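Local atomic coordinates of alanine racemase 1 (Caldanaerobacter subterraneus subsp. tengcongensis MB4, PDB entry 4Y2W), a protein that belongs to the alanine racemase family, its chain combining a TIM-barrel N-terminal domain with a largely beta-stranded C-terminal domain. Residues A126-I132 and I161-S167; A66-E70 and Y88-Q93. The protein carries 1 engineered substitution. All blocks are in the same frame, centred on the assembly; numbering follows the deposited sequence.

In the fold
Both contacts belong to the N-terminal eight-stranded parallel barrel, and illustrate two kinds of neighbour contact: strand pairing in the wall, and a helix start meeting a loop. Contact 2 comes first along the chain: it joins the first turn of helix 68-76 to the loop between strand 83-85 and helix 94-99. Contact 1 comes later and is the pairing of adjacent strands 126-131 and 160-166. Their centres lie about 16 Å apart and their nearest atoms about 8 Å, so they do not touch. Strand 103-106 lies between them: its Gln104 hydrogen-bonds to Thr89 of contact 2 and, through its backbone, to Lys127 and His129 of contact 1. Contact 2 also faces the second subunit.

Contact 1 of 2, residues A126-I132 and I161-S167; sequences AKVHIKI and ILEGIYS
The imidazole of His129 (chi1 -78°) lies face-on over Gly164, whose CA is 3.5 Å from the ring centroid in a CH-pi contact; a CB on Gly164 would clash with the ring. This is the pairing of two parallel TIM-barrel strands, 126-131 and 160-166, joined through helix 144-155 as a beta-alpha-beta unit. Their axes approach to 4.1 Å at 21°. Pairing runs Lys127-Ile161, then His129-Gly164, Ile130-Ile165 and Lys131-Tyr166, so the second strand carries one extra residue in a beta bulge: Leu162 (phi/psi -88/75, the centre of an inverse gamma turn) and Glu163 (-80/-41) lie opposite Val128. Val128 N donates to Ile161 O at 3.0 Å, whereas Val128 O receives two weak bonds, from Glu163 N and Gly164 N. After the bulge regular pairing returns: Ile130 N to Gly164 O 2.9 Å, Tyr166 N to Ile130 O 2.7 Å, Ile132 N to Tyr166 O 2.7 Å. On the barrel interior, His129 NE2 donates to Glu163 OE1 (3.0 Å), an atom also bonded by Tyr62, and Tyr166 (chi1 71°) meets Lys131 CB over its ring face, its hydroxyl bonding Thr105. On the outer face Ile130 CG1 touches Leu162 CD1 at 3.5 Å, and helices 144-155 and 177-195 cover this layer. At the C-terminal end, Ser167 OG, also bonded to Thr134, donates to Ile132 O at 2.6 Å.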
ATOM      1  N   ALA A 126      -4.291  10.288 -32.374  1.00 56.46           N
ATOM      2  CA  ALA A 126      -3.882   9.514 -31.196  1.00 55.39           C
ATOM      3  C   ALA A 126      -2.556   8.795 -31.423  1.00 54.01           C
ATOM      4  O   ALA A 126      -2.483   7.838 -32.199  1.00 53.43           O
ATOM      5  CB  ALA A 126      -4.964   8.510 -30.819  1.00 54.95           C
ATOM      6  N   LYS A 127      -1.514   9.260 -30.739  1.00 52.31           N
ATOM      7  CA  LYS A 127      -0.203   8.618 -30.793  1.00 51.85           C
ATOM      8  C   LYS A 127      -0.292   7.209 -30.209  1.00 50.83           C
ATOM      9  O   LYS A 127      -0.957   7.006 -29.200  1.00 51.35           O
ATOM     10  CB  LYS A 127       0.826   9.452 -30.023  1.00 51.99           C
ATOM     11  CG  LYS A 127       1.178  10.764 -30.706  1.00 52.85           C
ATOM     12  CD  LYS A 127       2.102  11.637 -29.863  1.00 54.08           C
ATOM     13  CE  LYS A 127       1.323  12.552 -28.929  1.00 55.66           C
ATOM     14  NZ  LYS A 127       2.191  13.542 -28.228  1.00 56.27           N
ATOM     15  N   VAL A 128       0.348   6.238 -30.859  1.00 50.28           N
ATOM     16  CA  VAL A 128       0.355   4.855 -30.367  1.00 49.04           C
ATOM     17  C   VAL A 128       1.709   4.184 -30.547  1.00 49.10           C
ATOM     18  O   VAL A 128       2.430   4.459 -31.506  1.00 49.40           O
ATOM     19  CB  VAL A 128      -0.711   3.968 -31.053  1.00 48.71           C
ATOM     20  CG1 VAL A 128      -2.113   4.412 -30.670  1.00 48.61           C
ATOM     21  CG2 VAL A 128      -0.539   3.966 -32.564  1.00 49.14           C
ATOM     22  N   HIS A 129       2.035   3.304 -29.603  1.00 48.85           N
ATOM     23  CA  HIS A 129       3.238   2.479 -29.649  1.00 47.94           C
ATOM     24  C   HIS A 129       2.811   1.020 -29.718  1.00 47.86           C
ATOM     25  O   HIS A 129       1.962   0.590 -28.939  1.00 49.50           O
ATOM     26  CB  HIS A 129       4.085   2.710 -28.398  1.00 46.83           C
ATOM     27  CG  HIS A 129       4.874   3.981 -28.425  1.00 46.26           C
ATOM     28  ND1 HIS A 129       6.028   4.149 -27.693  1.00 45.65           N
ATOM     29  CD2 HIS A 129       4.691   5.138 -29.106  1.00 46.13           C
ATOM     30  CE1 HIS A 129       6.516   5.356 -27.911  1.00 45.53           C
ATOM     31  NE2 HIS A 129       5.725   5.977 -28.767  1.00 45.57           N
ATOM     32  N   ILE A 130       3.417   0.258 -30.595  1.00 47.12           N
ATOM     33  CA  ILE A 130       3.035  -1.122 -30.767  1.00 47.03           C
ATOM     34  C   ILE A 130       3.862  -2.056 -29.897  1.00 46.42           C
ATOM     35  O   ILE A 130       5.061  -1.989 -29.905  1.00 46.71           O
ATOM     36  CB  ILE A 130       3.120  -1.499 -32.254  1.00 46.67           C
ATOM     37  CG1 ILE A 130       2.239  -0.587 -33.083  1.00 46.40           C
ATOM     38  CG2 ILE A 130       2.684  -2.913 -32.483  1.00 46.81           C
ATOM     39  CD1 ILE A 130       0.812  -0.492 -32.617  1.00 46.48           C
ATOM     40  N   LYS A 131       3.219  -2.926 -29.133  1.00 46.89           N
ATOM     41  CA  LYS A 131       3.957  -3.840 -28.273  1.00 46.94           C
ATOM     42  C   LYS A 131       4.120  -5.176 -28.910  1.00 46.75           C
ATOM     43  O   LYS A 131       3.190  -5.751 -29.413  1.00 45.31           O
ATOM     44  CB  LYS A 131       3.347  -3.986 -26.870  1.00 20.00           C
ATOM     45  CG  LYS A 131       3.819  -5.187 -26.054  1.00 20.00           C
ATOM     46  CD  LYS A 131       4.915  -4.924 -25.026  1.00 20.00           C
ATOM     47  CE  LYS A 131       5.247  -6.161 -24.185  1.00 20.00           C
ATOM     48  NZ  LYS A 131       5.082  -6.136 -22.697  1.00 20.00           N
ATOM     49  N   ILE A 132       5.343  -5.664 -28.857  1.00 46.68           N
ATOM     50  CA  ILE A 132       5.677  -6.948 -29.403  1.00 47.65           C
ATOM     51  C   ILE A 132       6.101  -7.914 -28.316  1.00 47.91           C
ATOM     52  O   ILE A 132       6.904  -7.597 -27.478  1.00 47.66           O
ATOM     53  CB  ILE A 132       6.796  -6.807 -30.441  1.00 48.16           C
ATOM     54  CG1 ILE A 132       6.468  -5.686 -31.400  1.00 48.70           C
ATOM     55  CG2 ILE A 132       6.968  -8.084 -31.217  1.00 48.38           C
ATOM     56  CD1 ILE A 132       5.272  -5.966 -32.270  1.00 48.90           C
ATOM     57  N   ILE A 161      -1.277   8.081 -35.136  1.00 55.34           N
ATOM     58  CA  ILE A 161       0.121   8.326 -35.469  1.00 54.69           C
ATOM     59  C   ILE A 161       0.910   7.136 -34.936  1.00 55.36           C
ATOM     60  O   ILE A 161       0.926   6.881 -33.730  1.00 55.69           O
ATOM     61  CB  ILE A 161       0.675   9.619 -34.836  1.00 54.32           C
ATOM     62  CG1 ILE A 161      -0.224  10.818 -35.154  1.00 53.81           C
ATOM     63  CG2 ILE A 161       2.093   9.884 -35.335  1.00 54.50           C
ATOM     64  CD1 ILE A 161       0.163  12.085 -34.417  1.00 53.38           C
ATOM     65  N   LEU A 162       1.556   6.412 -35.843  1.00 55.12           N
ATOM     66  CA  LEU A 162       2.294   5.207 -35.498  1.00 54.48           C
ATOM     67  C   LEU A 162       3.731   5.580 -35.112  1.00 54.70           C
ATOM     68  O   LEU A 162       4.679   5.373 -35.877  1.00 54.57           O
ATOM     69  CB  LEU A 162       2.239   4.233 -36.677  1.00 54.42           C
ATOM     70  CG  LEU A 162       2.577   2.759 -36.459  1.00 55.45           C
ATOM     71  CD1 LEU A 162       2.041   2.229 -35.139  1.00 56.22           C
ATOM     72  CD2 LEU A 162       2.021   1.946 -37.617  1.00 55.55           C
ATOM     73  N   GLU A 163       3.867   6.129 -33.904  1.00 53.35           N
ATOM     74  CA  GLU A 163       5.117   6.728 -33.433  1.00 52.31           C
ATOM     75  C   GLU A 163       6.145   5.721 -32.925  1.00 52.37           C
ATOM     76  O   GLU A 163       7.339   5.876 -33.182  1.00 53.24           O
ATOM     77  CB  GLU A 163       4.822   7.727 -32.314  1.00 52.12           C
ATOM     78  CG  GLU A 163       6.027   8.532 -31.853  1.00 52.02           C
ATOM     79  CD  GLU A 163       5.715   9.400 -30.653  1.00 51.80           C
ATOM     80  OE1 GLU A 163       5.434   8.844 -29.572  1.00 52.26           O
ATOM     81  OE2 GLU A 163       5.754  10.638 -30.787  1.00 52.41           O
ATOM     82  N   GLY A 164       5.697   4.711 -32.185  1.00 52.07           N
ATOM     83  CA  GLY A 164       6.622   3.781 -31.542  1.00 51.53           C
ATOM     84  C   GLY A 164       6.294   2.312 -31.701  1.00 51.85           C
ATOM     85  O   GLY A 164       5.193   1.935 -32.110  1.00 51.66           O
ATOM     86  N   ILE A 165       7.280   1.482 -31.387  1.00 51.92           N
ATOM     87  CA  ILE A 165       7.115   0.034 -31.357  1.00 51.62           C
ATOM     88  C   ILE A 165       8.110  -0.513 -30.339  1.00 51.21           C
ATOM     89  O   ILE A 165       9.277  -0.121 -30.343  1.00 51.72           O
ATOM     90  CB  ILE A 165       7.324  -0.607 -32.751  1.00 51.26           C
ATOM     91  CG1 ILE A 165       7.170  -2.130 -32.672  1.00 51.55           C
ATOM     92  CG2 ILE A 165       8.685  -0.244 -33.330  1.00 51.58           C
ATOM     93  CD1 ILE A 165       6.933  -2.797 -34.010  1.00 51.18           C
ATOM     94  N   TYR A 166       7.650  -1.393 -29.453  1.00 50.68           N
ATOM     95  CA  TYR A 166       8.512  -1.866 -28.375  1.00 49.52           C
ATOM     96  C   TYR A 166       8.217  -3.271 -27.891  1.00 48.26           C
ATOM     97  O   TYR A 166       7.186  -3.860 -28.220  1.00 47.26           O
ATOM     98  CB  TYR A 166       8.472  -0.888 -27.198  1.00 50.03           C
ATOM     99  CG  TYR A 166       7.183  -0.860 -26.404  1.00 50.33           C
ATOM    100  CD1 TYR A 166       6.039  -0.259 -26.912  1.00 50.54           C
ATOM    101  CD2 TYR A 166       7.118  -1.420 -25.128  1.00 50.81           C
ATOM    102  CE1 TYR A 166       4.863  -0.224 -26.178  1.00 51.09           C
ATOM    103  CE2 TYR A 166       5.948  -1.392 -24.388  1.00 50.47           C
ATOM    104  CZ  TYR A 166       4.823  -0.791 -24.916  1.00 50.90           C
ATOM    105  OH  TYR A 166       3.662  -0.765 -24.180  1.00 49.99           O
ATOM    106  N   SER A 167       9.169  -3.791 -27.122  1.00 47.97           N
ATOM    107  CA  SER A 167       9.074  -5.103 -26.494  1.00 48.03           C
ATOM    108  C   SER A 167       9.717  -5.020 -25.105  1.00 48.53           C
ATOM    109  O   SER A 167      10.096  -3.935 -24.658  1.00 46.49           O
ATOM    110  CB  SER A 167       9.769  -6.158 -27.360  1.00 47.86           C
ATOM    111  OG  SER A 167       9.459  -7.469 -26.922  1.00 47.58           O
TER

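Contact 2 of 2, residues A66-E70 and Y88-Q93; sequences ATTEE and YTPPTQ
A small polar contact, burying 173 Å², joins the first turn of helix 68-76 to the loop between strand 83-85 and helix 94-99 of the TIM barrel. It exemplifies how a helix start and the next strand-to-helix loop can be joined by one hydroxyl-hydroxyl bond. The hydroxyl of Thr68 (chi1 -47°), whose CB points toward the loop, donates to Thr89 OG1 (chi1 -65°) at 2.9 Å; the two CA atoms are 6.0 Å apart. Thr89 OG1 also bonds Gln104. The CA-to-CB bond of Gln93 points toward the helix start, with its OE1 3.9 Å from Thr68 CB and its NE2 bonding Asp4 of the second subunit. The loop turns through a 3-10 segment at Pro91-Thr92, closed by Gln93 N to Pro90 O at 2.9 Å. A capping box holds the helix start: Thr67 (chi1 64°) is the N-cap, Glu70 N donating to Thr67 OG1 and Thr67 N to Glu70 OE1, both at 3.3 Å; Ala66 N also reaches Glu70 OE1, at 2.7 Å. Glu70 OE2 salt-bridges Arg369 of the second subunit. Thr68 and Thr89 pack on Ile97 of helix 94-99, while Ala66 and Glu70 meet Lys40 of helix 40-45, lining the pocket of one bound alanine.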
ATOM      1  N   ALA A  66       1.903   2.857 -15.877  1.00 41.32           N
ATOM      2  CA  ALA A  66       1.198   1.584 -15.955  1.00 40.23           C
ATOM      3  C   ALA A  66      -0.254   1.730 -16.397  1.00 40.46           C
ATOM      4  O   ALA A  66      -0.734   0.931 -17.200  1.00 41.12           O
ATOM      5  CB  ALA A  66       1.263   0.876 -14.613  1.00 39.80           C
ATOM      6  N   THR A  67      -0.947   2.744 -15.875  1.00 40.60           N
ATOM      7  CA  THR A  67      -2.396   2.878 -16.067  1.00 40.29           C
ATOM      8  C   THR A  67      -2.841   4.223 -16.647  1.00 41.18           C
ATOM      9  O   THR A  67      -2.070   5.186 -16.729  1.00 40.84           O
ATOM     10  CB  THR A  67      -3.148   2.657 -14.740  1.00 40.35           C
ATOM     11  OG1 THR A  67      -2.785   3.679 -13.804  1.00 40.96           O
ATOM     12  CG2 THR A  67      -2.820   1.292 -14.154  1.00 40.33           C
ATOM     13  N   THR A  68      -4.109   4.261 -17.048  1.00 42.33           N
ATOM     14  CA  THR A  68      -4.748   5.465 -17.569  1.00 42.52           C
ATOM     15  C   THR A  68      -4.778   6.584 -16.527  1.00 42.94           C
ATOM     16  O   THR A  68      -4.480   7.746 -16.833  1.00 42.18           O
ATOM     17  CB  THR A  68      -6.198   5.159 -17.992  1.00 42.61           C
ATOM     18  OG1 THR A  68      -6.228   3.961 -18.775  1.00 43.02           O
ATOM     19  CG2 THR A  68      -6.786   6.309 -18.802  1.00 43.30           C
ATOM     20  N   GLU A  69      -5.132   6.221 -15.298  1.00 42.32           N
ATOM     21  CA  GLU A  69      -5.294   7.191 -14.218  1.00 42.07           C
ATOM     22  C   GLU A  69      -3.938   7.757 -13.799  1.00 41.47           C
ATOM     23  O   GLU A  69      -3.835   8.922 -13.405  1.00 40.28           O
ATOM     24  CB  GLU A  69      -6.010   6.558 -13.020  1.00 41.97           C
ATOM     25  CG  GLU A  69      -7.445   6.105 -13.295  1.00 41.61           C
ATOM     26  CD  GLU A  69      -7.549   4.733 -13.955  1.00 42.53           C
ATOM     27  OE1 GLU A  69      -6.502   4.122 -14.262  1.00 42.62           O
ATOM     28  OE2 GLU A  69      -8.688   4.265 -14.177  1.00 43.45           O
ATOM     29  N   GLU A  70      -2.901   6.927 -13.890  1.00 42.07           N
ATOM     30  CA  GLU A  70      -1.530   7.390 -13.677  1.00 43.14           C
ATOM     31  C   GLU A  70      -1.157   8.417 -14.736  1.00 43.50           C
ATOM     32  O   GLU A  70      -0.588   9.459 -14.421  1.00 44.27           O
ATOM     33  CB  GLU A  70      -0.540   6.223 -13.706  1.00 42.66           C
ATOM     34  CG  GLU A  70      -0.494   5.414 -12.418  1.00 42.90           C
ATOM     35  CD  GLU A  70       0.526   4.291 -12.466  1.00 42.80           C
ATOM     36  OE1 GLU A  70       1.005   3.968 -13.572  1.00 43.22           O
ATOM     37  OE2 GLU A  70       0.859   3.732 -11.397  1.00 41.10           O
ATOM     38  N   TYR A  88      -3.752  -1.495 -20.731  1.00 46.80           N
ATOM     39  CA  TYR A  88      -4.952  -1.388 -21.540  1.00 47.49           C
ATOM     40  C   TYR A  88      -5.818  -0.254 -21.010  1.00 47.77           C
ATOM     41  O   TYR A  88      -6.161  -0.241 -19.830  1.00 49.08           O
ATOM     42  CB  TYR A  88      -5.716  -2.709 -21.460  1.00 48.13           C
ATOM     43  CG  TYR A  88      -6.951  -2.808 -22.324  1.00 49.05           C
ATOM     44  CD1 TYR A  88      -6.855  -2.758 -23.708  1.00 50.83           C
ATOM     45  CD2 TYR A  88      -8.210  -2.991 -21.759  1.00 49.64           C
ATOM     46  CE1 TYR A  88      -7.982  -2.863 -24.509  1.00 52.45           C
ATOM     47  CE2 TYR A  88      -9.343  -3.103 -22.551  1.00 50.91           C
ATOM     48  CZ  TYR A  88      -9.224  -3.037 -23.926  1.00 51.72           C
ATOM     49  OH  TYR A  88     -10.339  -3.145 -24.729  1.00 51.74           O
ATOM     50  N   THR A  89      -6.149   0.701 -21.877  1.00 46.93           N
ATOM     51  CA  THR A  89      -7.132   1.736 -21.568  1.00 46.58           C
ATOM     52  C   THR A  89      -8.473   1.282 -22.148  1.00 47.52           C
ATOM     53  O   THR A  89      -8.634   1.269 -23.370  1.00 48.40           O
ATOM     54  CB  THR A  89      -6.735   3.095 -22.180  1.00 45.69           C
ATOM     55  OG1 THR A  89      -5.523   3.563 -21.575  1.00 44.21           O
ATOM     56  CG2 THR A  89      -7.839   4.134 -21.976  1.00 44.90           C
ATOM     57  N   PRO A  90      -9.438   0.904 -21.283  1.00 48.03           N
ATOM     58  CA  PRO A  90     -10.719   0.362 -21.761  1.00 47.95           C
ATOM     59  C   PRO A  90     -11.440   1.265 -22.766  1.00 48.05           C
ATOM     60  O   PRO A  90     -11.265   2.482 -22.718  1.00 48.13           O
ATOM     61  CB  PRO A  90     -11.553   0.244 -20.482  1.00 48.41           C
ATOM     62  CG  PRO A  90     -10.560   0.145 -19.380  1.00 48.68           C
ATOM     63  CD  PRO A  90      -9.385   0.967 -19.810  1.00 48.23           C
ATOM     64  N   PRO A  91     -12.250   0.675 -23.668  1.00 49.17           N
ATOM     65  CA  PRO A  91     -13.037   1.431 -24.657  1.00 50.11           C
ATOM     66  C   PRO A  91     -13.878   2.563 -24.062  1.00 49.77           C
ATOM     67  O   PRO A  91     -14.034   3.613 -24.683  1.00 49.66           O
ATOM     68  CB  PRO A  91     -13.946   0.362 -25.269  1.00 50.44           C
ATOM     69  CG  PRO A  91     -13.163  -0.896 -25.147  1.00 50.33           C
ATOM     70  CD  PRO A  91     -12.403  -0.779 -23.856  1.00 50.00           C
ATOM     71  N   THR A  92     -14.401   2.338 -22.862  1.00 50.58           N
ATOM     72  CA  THR A  92     -15.208   3.326 -22.152  1.00 51.34           C
ATOM     73  C   THR A  92     -14.427   4.577 -21.713  1.00 51.91           C
ATOM     74  O   THR A  92     -15.028   5.625 -21.476  1.00 52.17           O
ATOM     75  CB  THR A  92     -15.851   2.692 -20.903  1.00 51.93           C
ATOM     76  OG1 THR A  92     -14.834   2.052 -20.117  1.00 52.77           O
ATOM     77  CG2 THR A  92     -16.907   1.660 -21.302  1.00 50.99           C
ATOM     78  N   GLN A  93     -13.103   4.469 -21.600  1.00 51.96           N
ATOM     79  CA  GLN A  93     -12.263   5.587 -21.156  1.00 52.98           C
ATOM     80  C   GLN A  93     -11.408   6.190 -22.276  1.00 53.15           C
ATOM     81  O   GLN A  93     -10.438   6.903 -22.001  1.00 51.30           O
ATOM     82  CB  GLN A  93     -11.345   5.123 -20.021  1.00 53.92           C
ATOM     83  CG  GLN A  93     -12.072   4.521 -18.829  1.00 55.24           C
ATOM     84  CD  GLN A  93     -11.123   3.926 -17.805  1.00 56.25           C
ATOM     85  OE1 GLN A  93     -10.041   4.465 -17.550  1.00 56.86           O
ATOM     86  NE2 GLN A  93     -11.528   2.810 -17.204  1.00 56.33           N
TER